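Local coordinates for competence protein PILN (Thermus thermophilus, PDB 4BHQ) that probably forms part of the inner-membrane platform that initiates type IV pilus assembly, pairing with a second copy of itself through its periplasmic domain, at residues 70-75 and 118-123; 86-91 and 99-104; 123-126 and 130-133. All coordinates share one frame; numbering follows the deposited sequence.

Interaction 1: residues 70-75 and 118-123; sequences RLEVAL and LVRFIR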
ATOM      1  N   ARG A  70     -15.425  -3.732   3.776  1.00 37.95           N
ATOM      2  CA  ARG A  70     -14.828  -3.572   5.091  1.00 41.33           C
ATOM      3  C   ARG A  70     -13.307  -3.326   5.140  1.00 41.54           C
ATOM      4  O   ARG A  70     -12.599  -3.496   4.150  1.00 39.64           O
ATOM      5  CB  ARG A  70     -15.246  -4.721   5.980  1.00 54.08           C
ATOM      6  CG  ARG A  70     -14.534  -6.013   5.740  1.00 58.24           C
ATOM      7  CD  ARG A  70     -15.010  -6.943   6.875  1.00 69.39           C
ATOM      8  NE  ARG A  70     -16.189  -7.706   6.478  1.00 70.84           N
ATOM      9  CZ  ARG A  70     -16.171  -9.016   6.218  1.00 78.71           C
ATOM     10  NH1 ARG A  70     -15.029  -9.711   6.352  1.00 74.86           N
ATOM     11  NH2 ARG A  70     -17.294  -9.628   5.822  1.00 73.70           N
ATOM     12  N   LEU A  71     -12.825  -2.847   6.284  1.00 33.07           N
ATOM     13  CA  LEU A  71     -11.390  -2.578   6.441  1.00 25.44           C
ATOM     14  C   LEU A  71     -10.988  -2.873   7.891  1.00 25.39           C
ATOM     15  O   LEU A  71     -11.046  -1.979   8.730  1.00 21.29           O
ATOM     16  CB  LEU A  71     -11.124  -1.096   6.098  1.00 24.40           C
ATOM     17  CG  LEU A  71      -9.663  -0.633   6.031  1.00 23.53           C
ATOM     18  CD1 LEU A  71      -8.957  -1.387   4.909  1.00 20.25           C
ATOM     19  CD2 LEU A  71      -9.663   0.869   5.786  1.00 20.16           C
ATOM     20  N   GLU A  72     -10.574  -4.090   8.200  1.00 21.95           N
ATOM     21  CA  GLU A  72     -10.383  -4.424   9.597  1.00 25.76           C
ATOM     22  C   GLU A  72      -9.082  -3.863  10.180  1.00 22.64           C
ATOM     23  O   GLU A  72      -8.958  -3.747  11.389  1.00 22.71           O
ATOM     24  CB  GLU A  72     -10.537  -5.953   9.856  1.00 30.74           C
ATOM     25  CG  GLU A  72      -9.565  -6.854   9.079  1.00 32.57           C
ATOM     26  CD  GLU A  72      -9.610  -8.321   9.580  1.00 39.66           C
ATOM     27  OE1 GLU A  72     -10.673  -8.725  10.137  1.00 37.25           O
ATOM     28  OE2 GLU A  72      -8.571  -9.032   9.505  1.00 30.81           O
ATOM     29  N   VAL A  73      -8.133  -3.572   9.309  1.00 21.53           N
ATOM     30  CA  VAL A  73      -6.898  -2.853   9.621  1.00 21.68           C
ATOM     31  C   VAL A  73      -6.716  -1.663   8.683  1.00 22.06           C
ATOM     32  O   VAL A  73      -6.644  -1.806   7.434  1.00 22.18           O
ATOM     33  CB  VAL A  73      -5.674  -3.760   9.546  1.00 23.79           C
ATOM     34  CG1 VAL A  73      -4.390  -2.933   9.700  1.00 21.84           C
ATOM     35  CG2 VAL A  73      -5.752  -4.813  10.682  1.00 22.38           C
ATOM     36  N   ALA A  74      -6.679  -0.474   9.263  1.00 18.71           N
ATOM     37  CA  ALA A  74      -6.425   0.743   8.453  1.00 20.71           C
ATOM     38  C   ALA A  74      -5.056   1.281   8.745  1.00 23.69           C
ATOM     39  O   ALA A  74      -4.678   1.459   9.927  1.00 20.35           O
ATOM     40  CB  ALA A  74      -7.500   1.776   8.762  1.00 22.44           C
ATOM     41  N   LEU A  75      -4.290   1.600   7.698  1.00 22.23           N
ATOM     42  CA  LEU A  75      -2.979   2.169   7.939  1.00 23.39           C
ATOM     43  C   LEU A  75      -3.066   3.702   8.003  1.00 21.82           C
ATOM     44  O   LEU A  75      -3.823   4.315   7.271  1.00 23.43           O
ATOM     45  CB  LEU A  75      -1.962   1.635   6.888  1.00 21.83           C
ATOM     46  CG  LEU A  75      -1.891   0.064   6.903  1.00 24.28           C
ATOM     47  CD1 LEU A  75      -1.079  -0.451   5.756  1.00 21.43           C
ATOM     48  CD2 LEU A  75      -1.191  -0.362   8.213  1.00 24.66           C
ATOM     49  N   LEU A 118      -5.758  -7.556  14.450  1.00 22.19           N
ATOM     50  CA  LEU A 118      -4.321  -7.230  14.654  1.00 22.66           C
ATOM     51  C   LEU A 118      -3.462  -8.508  14.589  1.00 23.86           C
ATOM     52  O   LEU A 118      -2.419  -8.559  13.916  1.00 23.34           O
ATOM     53  CB  LEU A 118      -4.142  -6.528  16.023  1.00 23.44           C
ATOM     54  CG  LEU A 118      -2.681  -6.233  16.395  1.00 28.61           C
ATOM     55  CD1 LEU A 118      -1.988  -5.420  15.295  1.00 28.79           C
ATOM     56  CD2 LEU A 118      -2.705  -5.492  17.728  1.00 35.69           C
ATOM     57  N   VAL A 119      -3.914  -9.542  15.276  1.00 21.25           N
ATOM     58  CA  VAL A 119      -3.182 -10.825  15.235  1.00 24.31           C
ATOM     59  C   VAL A 119      -3.109 -11.410  13.817  1.00 20.43           C
ATOM     60  O   VAL A 119      -2.048 -11.853  13.382  1.00 20.84           O
ATOM     61  CB  VAL A 119      -3.848 -11.869  16.202  1.00 25.64           C
ATOM     62  CG1 VAL A 119      -3.262 -13.219  15.984  1.00 25.59           C
ATOM     63  CG2 VAL A 119      -3.658 -11.429  17.645  1.00 25.67           C
ATOM     64  N   ARG A 120      -4.216 -11.393  13.092  1.00 20.73           N
ATOM     65  CA  ARG A 120      -4.168 -11.823  11.649  1.00 24.16           C
ATOM     66  C   ARG A 120      -3.189 -11.009  10.801  1.00 20.88           C
ATOM     67  O   ARG A 120      -2.491 -11.557   9.950  1.00 22.80           O
ATOM     68  CB  ARG A 120      -5.553 -11.730  11.010  1.00 24.63           C
ATOM     69  CG  ARG A 120      -6.571 -12.748  11.584  1.00 35.84           C
ATOM     70  CD  ARG A 120      -7.889 -12.812  10.771  1.00 31.22           C
ATOM     71  NE  ARG A 120      -8.729 -11.615  10.945  1.00 34.33           N
ATOM     72  CZ  ARG A 120      -9.722 -11.542  11.845  1.00 34.24           C
ATOM     73  NH1 ARG A 120     -10.008 -12.571  12.643  1.00 32.59           N
ATOM     74  NH2 ARG A 120     -10.458 -10.454  11.963  1.00 35.45           N
ATOM     75  N   PHE A 121      -3.103  -9.702  11.071  1.00 21.80           N
ATOM     76  CA  PHE A 121      -2.189  -8.816  10.305  1.00 20.82           C
ATOM     77  C   PHE A 121      -0.779  -9.207  10.627  1.00 25.68           C
ATOM     78  O   PHE A 121       0.076  -9.397   9.704  1.00 22.95           O
ATOM     79  CB  PHE A 121      -2.451  -7.323  10.691  1.00 22.04           C
ATOM     80  CG  PHE A 121      -1.630  -6.340   9.888  1.00 22.33           C
ATOM     81  CD1 PHE A 121      -0.315  -6.008  10.281  1.00 21.97           C
ATOM     82  CD2 PHE A 121      -2.153  -5.787   8.700  1.00 20.77           C
ATOM     83  CE1 PHE A 121       0.444  -5.096   9.526  1.00 23.30           C
ATOM     84  CE2 PHE A 121      -1.414  -4.850   7.945  1.00 21.43           C
ATOM     85  CZ  PHE A 121      -0.106  -4.502   8.357  1.00 21.18           C
ATOM     86  N   ILE A 122      -0.484  -9.344  11.927  1.00 21.80           N
ATOM     87  CA  ILE A 122       0.881  -9.699  12.316  1.00 21.60           C
ATOM     88  C   ILE A 122       1.265 -11.044  11.704  1.00 23.50           C
ATOM     89  O   ILE A 122       2.371 -11.177  11.101  1.00 25.01           O
ATOM     90  CB  ILE A 122       1.041  -9.753  13.835  1.00 25.56           C
ATOM     91  CG1 ILE A 122       0.859  -8.356  14.437  1.00 25.22           C
ATOM     92  CG2 ILE A 122       2.416 -10.326  14.202  1.00 26.64           C
ATOM     93  CD1 ILE A 122       0.706  -8.378  15.957  1.00 24.29           C
ATOM     94  N   ARG A 123       0.379 -12.020  11.809  1.00 23.98           N
ATOM     95  CA  ARG A 123       0.722 -13.407  11.345  1.00 27.77           C
ATOM     96  C   ARG A 123       0.931 -13.453   9.840  1.00 30.72           C
ATOM     97  O   ARG A 123       1.726 -14.244   9.372  1.00 30.05           O
ATOM     98  CB  ARG A 123      -0.379 -14.428  11.731  1.00 28.35           C
ATOM     99  CG  ARG A 123      -0.321 -14.774  13.226  1.00 36.40           C
ATOM    100  CD  ARG A 123      -1.304 -15.910  13.590  1.00 48.17           C
ATOM    101  NE  ARG A 123      -1.400 -16.184  15.042  1.00 46.23           N
ATOM    102  CZ  ARG A 123      -2.495 -16.664  15.665  1.00 53.57           C
ATOM    103  NH1 ARG A 123      -3.610 -16.965  14.990  1.00 52.31           N
ATOM    104  NH2 ARG A 123      -2.489 -16.850  16.985  1.00 54.71           N
TER
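Glu72 turns its CG between the backbone N and the carbonyl carbon (chi1 59°) and then runs out straight, while Arg120 folds its chain at chi3 (-72°), which brings the NE side of its guanidinium to the carboxylate. The two meet side-on as a two-pronged salt bridge. Arg120 NE gives the straighter bond, 3.0 Å to the syn lone pair of Glu72 OE2 and nearly in the guanidinium plane, whereas the Arg120 NH2 to Glu72 OE1 bond, modelled at a doubtfully short 2.5 Å, is more bent, with NH2 out of the carboxylate plane and OE1 out of the guanidinium plane. The flat groups are nearly coplanar, 22° apart. This pairing ties the residue just ahead of strand 73-82 to helix 115-124, which lies against one face of the antiparallel sheet. With an alanine in place of Glu72 the Arg120 guanidinium would lose its carboxylate mate and is likely to be freer to turn. Beneath the bridge the contact turns apolar. Val73 CG1 lies 3.8 Å from Phe121 CD2, approaching the ring obliquely. Leu75 CD2 comes within 4.3 Å of Phe121 CZ. Phe121 also meets Phe125 and Phe149, and Ile64 of the second subunit packs on Leu75 and Phe121.

Interaction 2: residues 86-91 and 99-104; sequences EEAARL and GKRIRV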
ATOM      1  N   GLU A  86      25.542  -3.400   5.688  1.00 53.71           N
ATOM      2  CA  GLU A  86      26.014  -3.473   7.074  1.00 54.52           C
ATOM      3  C   GLU A  86      24.850  -3.587   8.014  1.00 52.49           C
ATOM      4  O   GLU A  86      24.866  -4.405   8.935  1.00 54.99           O
ATOM      5  CB  GLU A  86      26.807  -2.218   7.445  1.00 55.39           C
ATOM      6  CG  GLU A  86      28.215  -2.157   6.869  1.00 61.17           C
ATOM      7  CD  GLU A  86      28.495  -0.850   6.158  1.00 65.79           C
ATOM      8  OE1 GLU A  86      27.527  -0.219   5.704  1.00 66.20           O
ATOM      9  OE2 GLU A  86      29.676  -0.466   6.011  1.00 73.74           O
ATOM     10  N   GLU A  87      23.825  -2.760   7.789  1.00 50.61           N
ATOM     11  CA  GLU A  87      22.706  -2.769   8.720  1.00 52.88           C
ATOM     12  C   GLU A  87      21.957  -4.101   8.584  1.00 46.70           C
ATOM     13  O   GLU A  87      21.600  -4.753   9.601  1.00 44.70           O
ATOM     14  CB  GLU A  87      21.817  -1.538   8.586  1.00 46.43           C
ATOM     15  CG  GLU A  87      20.686  -1.522   9.612  1.00 49.15           C
ATOM     16  CD  GLU A  87      19.818  -0.258   9.520  1.00 46.07           C
ATOM     17  OE1 GLU A  87      20.025   0.539   8.595  1.00 46.38           O
ATOM     18  OE2 GLU A  87      18.943  -0.050  10.377  1.00 44.43           O
ATOM     19  N   ALA A  88      21.780  -4.536   7.339  1.00 39.08           N
ATOM     20  CA  ALA A  88      21.092  -5.814   7.119  1.00 40.23           C
ATOM     21  C   ALA A  88      21.852  -6.946   7.771  1.00 40.88           C
ATOM     22  O   ALA A  88      21.256  -7.830   8.409  1.00 41.74           O
ATOM     23  CB  ALA A  88      20.964  -6.072   5.616  1.00 46.41           C
ATOM     24  N   ALA A  89      23.186  -6.937   7.619  1.00 49.01           N
ATOM     25  CA  ALA A  89      24.035  -7.931   8.315  1.00 50.55           C
ATOM     26  C   ALA A  89      23.898  -7.900   9.870  1.00 47.15           C
ATOM     27  O   ALA A  89      23.650  -8.923  10.488  1.00 52.46           O
ATOM     28  CB  ALA A  89      25.478  -7.754   7.888  1.00 50.38           C
ATOM     29  N   ARG A  90      23.981  -6.717  10.479  1.00 43.75           N
ATOM     30  CA  ARG A  90      23.742  -6.575  11.922  1.00 40.72           C
ATOM     31  C   ARG A  90      22.362  -7.003  12.374  1.00 42.18           C
ATOM     32  O   ARG A  90      22.223  -7.653  13.435  1.00 47.51           O
ATOM     33  CB  ARG A  90      23.948  -5.127  12.373  1.00 48.88           C
ATOM     34  CG  ARG A  90      25.377  -4.624  12.329  1.00 52.35           C
ATOM     35  CD  ARG A  90      25.582  -3.330  13.148  1.00 50.54           C
ATOM     36  NE  ARG A  90      24.734  -2.200  12.728  1.00 48.18           N
ATOM     37  CZ  ARG A  90      24.959  -1.439  11.656  1.00 55.35           C
ATOM     38  NH1 ARG A  90      26.018  -1.657  10.863  1.00 56.81           N
ATOM     39  NH2 ARG A  90      24.119  -0.451  11.364  1.00 55.47           N
ATOM     40  N   LEU A  91      21.316  -6.620  11.624  1.00 36.61           N
ATOM     41  CA  LEU A  91      19.921  -7.044  12.002  1.00 34.72           C
ATOM     42  C   LEU A  91      19.795  -8.549  11.928  1.00 30.52           C
ATOM     43  O   LEU A  91      19.134  -9.162  12.781  1.00 39.30           O
ATOM     44  CB  LEU A  91      18.850  -6.445  11.069  1.00 36.34           C
ATOM     45  CG  LEU A  91      18.569  -4.953  11.302  1.00 42.97           C
ATOM     46  CD1 LEU A  91      17.474  -4.450  10.340  1.00 37.03           C
ATOM     47  CD2 LEU A  91      18.154  -4.753  12.751  1.00 40.98           C
ATOM     48  N   GLY A  99      16.258 -13.540  11.591  1.00 44.75           N
ATOM     49  CA  GLY A  99      17.551 -13.664  10.924  1.00 40.69           C
ATOM     50  C   GLY A  99      17.555 -13.660   9.419  1.00 41.83           C
ATOM     51  O   GLY A  99      18.598 -13.844   8.806  1.00 45.16           O
ATOM     52  N   LYS A 100      16.413 -13.390   8.791  1.00 43.21           N
ATOM     53  CA  LYS A 100      16.412 -13.098   7.362  1.00 41.08           C
ATOM     54  C   LYS A 100      17.198 -11.813   7.067  1.00 42.91           C
ATOM     55  O   LYS A 100      17.241 -10.900   7.903  1.00 38.94           O
ATOM     56  CB  LYS A 100      14.998 -12.969   6.856  1.00 40.00           C
ATOM     57  CG  LYS A 100      14.121 -14.116   7.258  1.00 40.54           C
ATOM     58  CD  LYS A 100      12.714 -13.921   6.755  1.00 40.27           C
ATOM     59  CE  LYS A 100      11.829 -14.991   7.395  1.00 48.23           C
ATOM     60  NZ  LYS A 100      10.604 -15.253   6.600  1.00 54.14           N
ATOM     61  N   ARG A 101      17.859 -11.775   5.922  1.00 44.19           N
ATOM     62  CA  ARG A 101      18.583 -10.606   5.559  1.00 54.93           C
ATOM     63  C   ARG A 101      17.667  -9.734   4.680  1.00 51.16           C
ATOM     64  O   ARG A 101      17.403  -9.995   3.497  1.00 51.00           O
ATOM     65  CB  ARG A 101      19.979 -10.852   4.936  1.00 57.06           C
ATOM     66  CG  ARG A 101      20.642  -9.537   4.478  1.00 66.24           C
ATOM     67  CD  ARG A 101      22.171  -9.598   4.230  1.00 79.70           C
ATOM     68  NE  ARG A 101      22.956 -10.259   5.295  1.00 74.18           N
ATOM     69  CZ  ARG A 101      24.263 -10.514   5.218  1.00 78.74           C
ATOM     70  NH1 ARG A 101      24.963 -10.163   4.139  1.00 75.90           N
ATOM     71  NH2 ARG A 101      24.879 -11.142   6.216  1.00 82.09           N
ATOM     72  N   ILE A 102      17.260  -8.642   5.322  1.00 42.01           N
ATOM     73  CA  ILE A 102      16.271  -7.741   4.840  1.00 34.03           C
ATOM     74  C   ILE A 102      16.918  -6.769   3.904  1.00 36.11           C
ATOM     75  O   ILE A 102      18.037  -6.305   4.127  1.00 38.51           O
ATOM     76  CB  ILE A 102      15.584  -7.062   6.066  1.00 35.62           C
ATOM     77  CG1 ILE A 102      14.876  -8.138   6.878  1.00 29.70           C
ATOM     78  CG2 ILE A 102      14.583  -6.005   5.684  1.00 33.65           C
ATOM     79  CD1 ILE A 102      14.040  -9.018   6.005  1.00 36.14           C
ATOM     80  N   ARG A 103      16.178  -6.404   2.869  1.00 35.49           N
ATOM     81  CA  ARG A 103      16.643  -5.394   1.933  1.00 33.09           C
ATOM     82  C   ARG A 103      15.888  -4.032   2.123  1.00 34.21           C
ATOM     83  O   ARG A 103      16.454  -2.948   2.009  1.00 27.60           O
ATOM     84  CB  ARG A 103      16.485  -5.993   0.543  1.00 38.19           C
ATOM     85  CG  ARG A 103      17.012  -5.107  -0.563  1.00 49.41           C
ATOM     86  CD  ARG A 103      18.523  -4.958  -0.444  1.00 63.38           C
ATOM     87  NE  ARG A 103      19.039  -4.021  -1.439  1.00 73.36           N
ATOM     88  CZ  ARG A 103      20.139  -3.301  -1.298  1.00 76.04           C
ATOM     89  NH1 ARG A 103      20.878  -3.389  -0.195  1.00 89.43           N
ATOM     90  NH2 ARG A 103      20.494  -2.482  -2.267  1.00 91.20           N
ATOM     91  N   VAL A 104      14.591  -4.123   2.415  1.00 30.20           N
ATOM     92  CA  VAL A 104      13.781  -2.946   2.628  1.00 29.16           C
ATOM     93  C   VAL A 104      12.954  -3.062   3.926  1.00 23.80           C
ATOM     94  O   VAL A 104      12.452  -4.126   4.263  1.00 24.86           O
ATOM     95  CB  VAL A 104      12.835  -2.699   1.417  1.00 27.91           C
ATOM     96  CG1 VAL A 104      11.753  -1.733   1.789  1.00 27.77           C
ATOM     97  CG2 VAL A 104      13.663  -2.111   0.233  1.00 30.06           C
TER
HETATM   98  O   HOH W   1      18.424  -7.898   7.984  1.00 35.51           O
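The guanidinium of Arg101 lies across the helix surface, with Ala89 CB over one face, 3.8 Å above the plane and displaced toward the rim. Its NH2 is the guanidinium atom nearest to that methyl, and CZ and NE run on past Ala89 CA. Bent at chi3 (-47°), the arginine carries its inner methylenes past Ala88 and its guanidinium on to Ala89: Arg101 CG is 3.7 Å from Ala88 CB. The same Ala88 methyl is pressed against the backbone beyond, 3.3 Å from Ile102 O, consistent with the small side chain letting the helix and the incoming chain lie close, with CA atoms of Ala88 and Arg101 5.6 Å apart. Helix 85-93 is inserted in the connection between strands 73-82 and 102-112, antiparallel neighbours in the sheet, and this contact folds it back on the start of the second strand. A classic beta bulge follows directly, Arg103 and Val104 both facing Val155. One water joins the two backbones: it accepts the N-H of Ile102 at 3.0 Å and sits within bonding distance of Ala88 O (2.9 Å) and Lys100 O (3.2 Å). On the second subunit, Tyr56 packs against Arg103 and Trp53 against Val104.

Interaction 3: residues 123-126 and 130-133; sequences RAFE and RFGI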
ATOM      1  N   ARG A 123       0.379 -12.020  11.809  1.00 23.98           N
ATOM      2  CA  ARG A 123       0.722 -13.407  11.345  1.00 27.77           C
ATOM      3  C   ARG A 123       0.931 -13.453   9.840  1.00 30.72           C
ATOM      4  O   ARG A 123       1.726 -14.244   9.372  1.00 30.05           O
ATOM      5  CB  ARG A 123      -0.379 -14.428  11.731  1.00 28.35           C
ATOM      6  CG  ARG A 123      -0.321 -14.774  13.226  1.00 36.40           C
ATOM      7  CD  ARG A 123      -1.304 -15.910  13.590  1.00 48.17           C
ATOM      8  NE  ARG A 123      -1.400 -16.184  15.042  1.00 46.23           N
ATOM      9  CZ  ARG A 123      -2.495 -16.664  15.665  1.00 53.57           C
ATOM     10  NH1 ARG A 123      -3.610 -16.965  14.990  1.00 52.31           N
ATOM     11  NH2 ARG A 123      -2.489 -16.850  16.985  1.00 54.71           N
ATOM     12  N   ALA A 124       0.203 -12.606   9.076  1.00 26.06           N
ATOM     13  CA  ALA A 124       0.429 -12.583   7.598  1.00 25.51           C
ATOM     14  C   ALA A 124       1.878 -12.363   7.299  1.00 27.22           C
ATOM     15  O   ALA A 124       2.395 -12.835   6.288  1.00 28.24           O
ATOM     16  CB  ALA A 124      -0.412 -11.465   6.910  1.00 20.62           C
ATOM     17  N   PHE A 125       2.570 -11.560   8.137  1.00 21.60           N
ATOM     18  CA  PHE A 125       3.964 -11.262   7.802  1.00 23.56           C
ATOM     19  C   PHE A 125       4.979 -12.241   8.434  1.00 31.44           C
ATOM     20  O   PHE A 125       6.173 -12.064   8.304  1.00 34.30           O
ATOM     21  CB  PHE A 125       4.279  -9.799   8.186  1.00 22.27           C
ATOM     22  CG  PHE A 125       3.550  -8.818   7.296  1.00 20.80           C
ATOM     23  CD1 PHE A 125       4.044  -8.508   6.037  1.00 19.68           C
ATOM     24  CD2 PHE A 125       2.283  -8.315   7.673  1.00 19.87           C
ATOM     25  CE1 PHE A 125       3.347  -7.603   5.205  1.00 20.76           C
ATOM     26  CE2 PHE A 125       1.602  -7.438   6.856  1.00 18.02           C
ATOM     27  CZ  PHE A 125       2.099  -7.096   5.611  1.00 19.34           C
ATOM     28  N   GLU A 126       4.484 -13.257   9.124  1.00 33.07           N
ATOM     29  CA  GLU A 126       5.375 -14.241   9.730  1.00 43.28           C
ATOM     30  C   GLU A 126       5.424 -15.541   8.955  1.00 42.33           C
ATOM     31  O   GLU A 126       6.383 -16.260   9.055  1.00 51.94           O
ATOM     32  CB  GLU A 126       4.916 -14.528  11.160  1.00 43.52           C
ATOM     33  CG  GLU A 126       5.388 -13.472  12.100  1.00 38.99           C
ATOM     34  CD  GLU A 126       5.049 -13.788  13.538  1.00 50.69           C
ATOM     35  OE1 GLU A 126       4.222 -14.728  13.792  1.00 46.30           O
ATOM     36  OE2 GLU A 126       5.648 -13.068  14.412  1.00 46.53           O
ATOM     37  N   ARG A 130       9.456 -14.293   2.455  1.00 36.29           N
ATOM     38  CA  ARG A 130       9.963 -13.025   1.950  1.00 36.03           C
ATOM     39  C   ARG A 130       9.873 -11.863   3.021  1.00 28.70           C
ATOM     40  O   ARG A 130      10.454 -10.826   2.857  1.00 29.52           O
ATOM     41  CB  ARG A 130       9.208 -12.749   0.675  1.00 42.23           C
ATOM     42  CG  ARG A 130       9.644 -11.490  -0.027  1.00 51.95           C
ATOM     43  CD  ARG A 130      10.327 -11.755  -1.368  1.00 48.20           C
ATOM     44  NE  ARG A 130      10.686 -10.459  -1.975  1.00 55.59           N
ATOM     45  CZ  ARG A 130       9.868  -9.779  -2.789  1.00 55.34           C
ATOM     46  NH1 ARG A 130       8.678 -10.310  -3.098  1.00 51.48           N
ATOM     47  NH2 ARG A 130      10.249  -8.601  -3.313  1.00 48.52           N
ATOM     48  N   PHE A 131       9.109 -12.104   4.097  1.00 23.37           N
ATOM     49  CA  PHE A 131       8.786 -11.075   5.083  1.00 25.77           C
ATOM     50  C   PHE A 131       9.096 -11.478   6.501  1.00 26.50           C
ATOM     51  O   PHE A 131       9.103 -12.654   6.822  1.00 24.59           O
ATOM     52  CB  PHE A 131       7.262 -10.744   5.018  1.00 24.62           C
ATOM     53  CG  PHE A 131       6.854 -10.103   3.720  1.00 22.06           C
ATOM     54  CD1 PHE A 131       6.490 -10.895   2.649  1.00 23.28           C
ATOM     55  CD2 PHE A 131       6.890  -8.721   3.567  1.00 20.18           C
ATOM     56  CE1 PHE A 131       6.167 -10.307   1.428  1.00 25.88           C
ATOM     57  CE2 PHE A 131       6.522  -8.134   2.349  1.00 19.62           C
ATOM     58  CZ  PHE A 131       6.178  -8.956   1.277  1.00 18.91           C
ATOM     59  N   GLY A 132       9.419 -10.474   7.332  1.00 24.68           N
ATOM     60  CA  GLY A 132       9.465 -10.623   8.772  1.00 24.16           C
ATOM     61  C   GLY A 132       8.692  -9.435   9.322  1.00 26.52           C
ATOM     62  O   GLY A 132       8.463  -8.436   8.606  1.00 21.31           O
ATOM     63  N   ILE A 133       8.294  -9.521  10.576  1.00 23.60           N
ATOM     64  CA  ILE A 133       7.616  -8.388  11.222  1.00 22.77           C
ATOM     65  C   ILE A 133       8.167  -8.222  12.642  1.00 26.31           C
ATOM     66  O   ILE A 133       8.403  -9.227  13.351  1.00 26.60           O
ATOM     67  CB  ILE A 133       6.092  -8.576  11.177  1.00 21.02           C
ATOM     68  CG1 ILE A 133       5.388  -7.342  11.766  1.00 21.91           C
ATOM     69  CG2 ILE A 133       5.673  -9.877  11.886  1.00 27.20           C
ATOM     70  CD1 ILE A 133       3.903  -7.201  11.454  1.00 23.35           C
TER
HETATM   71  O   HOH W   2       7.906 -11.338  14.651  1.00 42.54           O
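Glu126 OE2 accepts a hydrogen bond of 2.9 Å from a water that also reaches Ile133 O, linking the carboxylate to the strand; the second leg is modelled unusually short and its length is doubtful. The glutamate extends beyond CG, and its chain crosses that of Ile133 at about a right angle. Glu126 CG touches Ile133 CG2 at 3.6 Å on the way to the water. On the inner side, Phe125 CB sits 3.7 Å from Ile133 CB. The Phe125 ring then reaches toward Phe131 in an offset edge-to-face stack, with centroids 5.6 Å apart and planes at 73°. Phe125 supplies the edge through CD1, which is 3.8 Å from Phe131 CD2, and this Phe131 atom lies near the plane of the Phe125 ring. In both phenylalanines CG stands anti to the carbonyl carbon (chi1 -69° and -66°), a setting that sends both rings to the same side of the two backbones, where they meet. Phe125 O and Phe131 O, both acceptors, approach to 3.3 Å; Lys100 NZ, hydrogen-bonded to Phe131 O, would probably ease their mutual repulsion. The contact closes the turn leading from helix 115-124 into strand 131-141. Val153 of the adjoining strand 146-156 packs on Phe125, Phe131 and Ile133, and from the second subunit Phe60 meets the Phe125 ring while Gln63 bonds to Ala124 O.

In the fold
Interactions 1 and 3 lie on the same helix, 115-124 and its exit, with centres about 13 Å apart: they share Arg123, and Ile122 O packs on Ile133 CG2 at 3.6 Å. Interaction 2 lies across the chain's centre from interaction 1, about 25 Å away centre to centre, and is nested along the chain inside the loop that interaction 1 closes. It meets interaction 3 through a hydrogen bond of 3.0 Å from Lys100 NZ to Phe131 O. All three reach one antiparallel sheet and touch the second subunit, consistent with the family's role in dimerization. A bound magnesium ion lies about 9 Å from the Leu75 side chain and about 14 Å from that of Ile133.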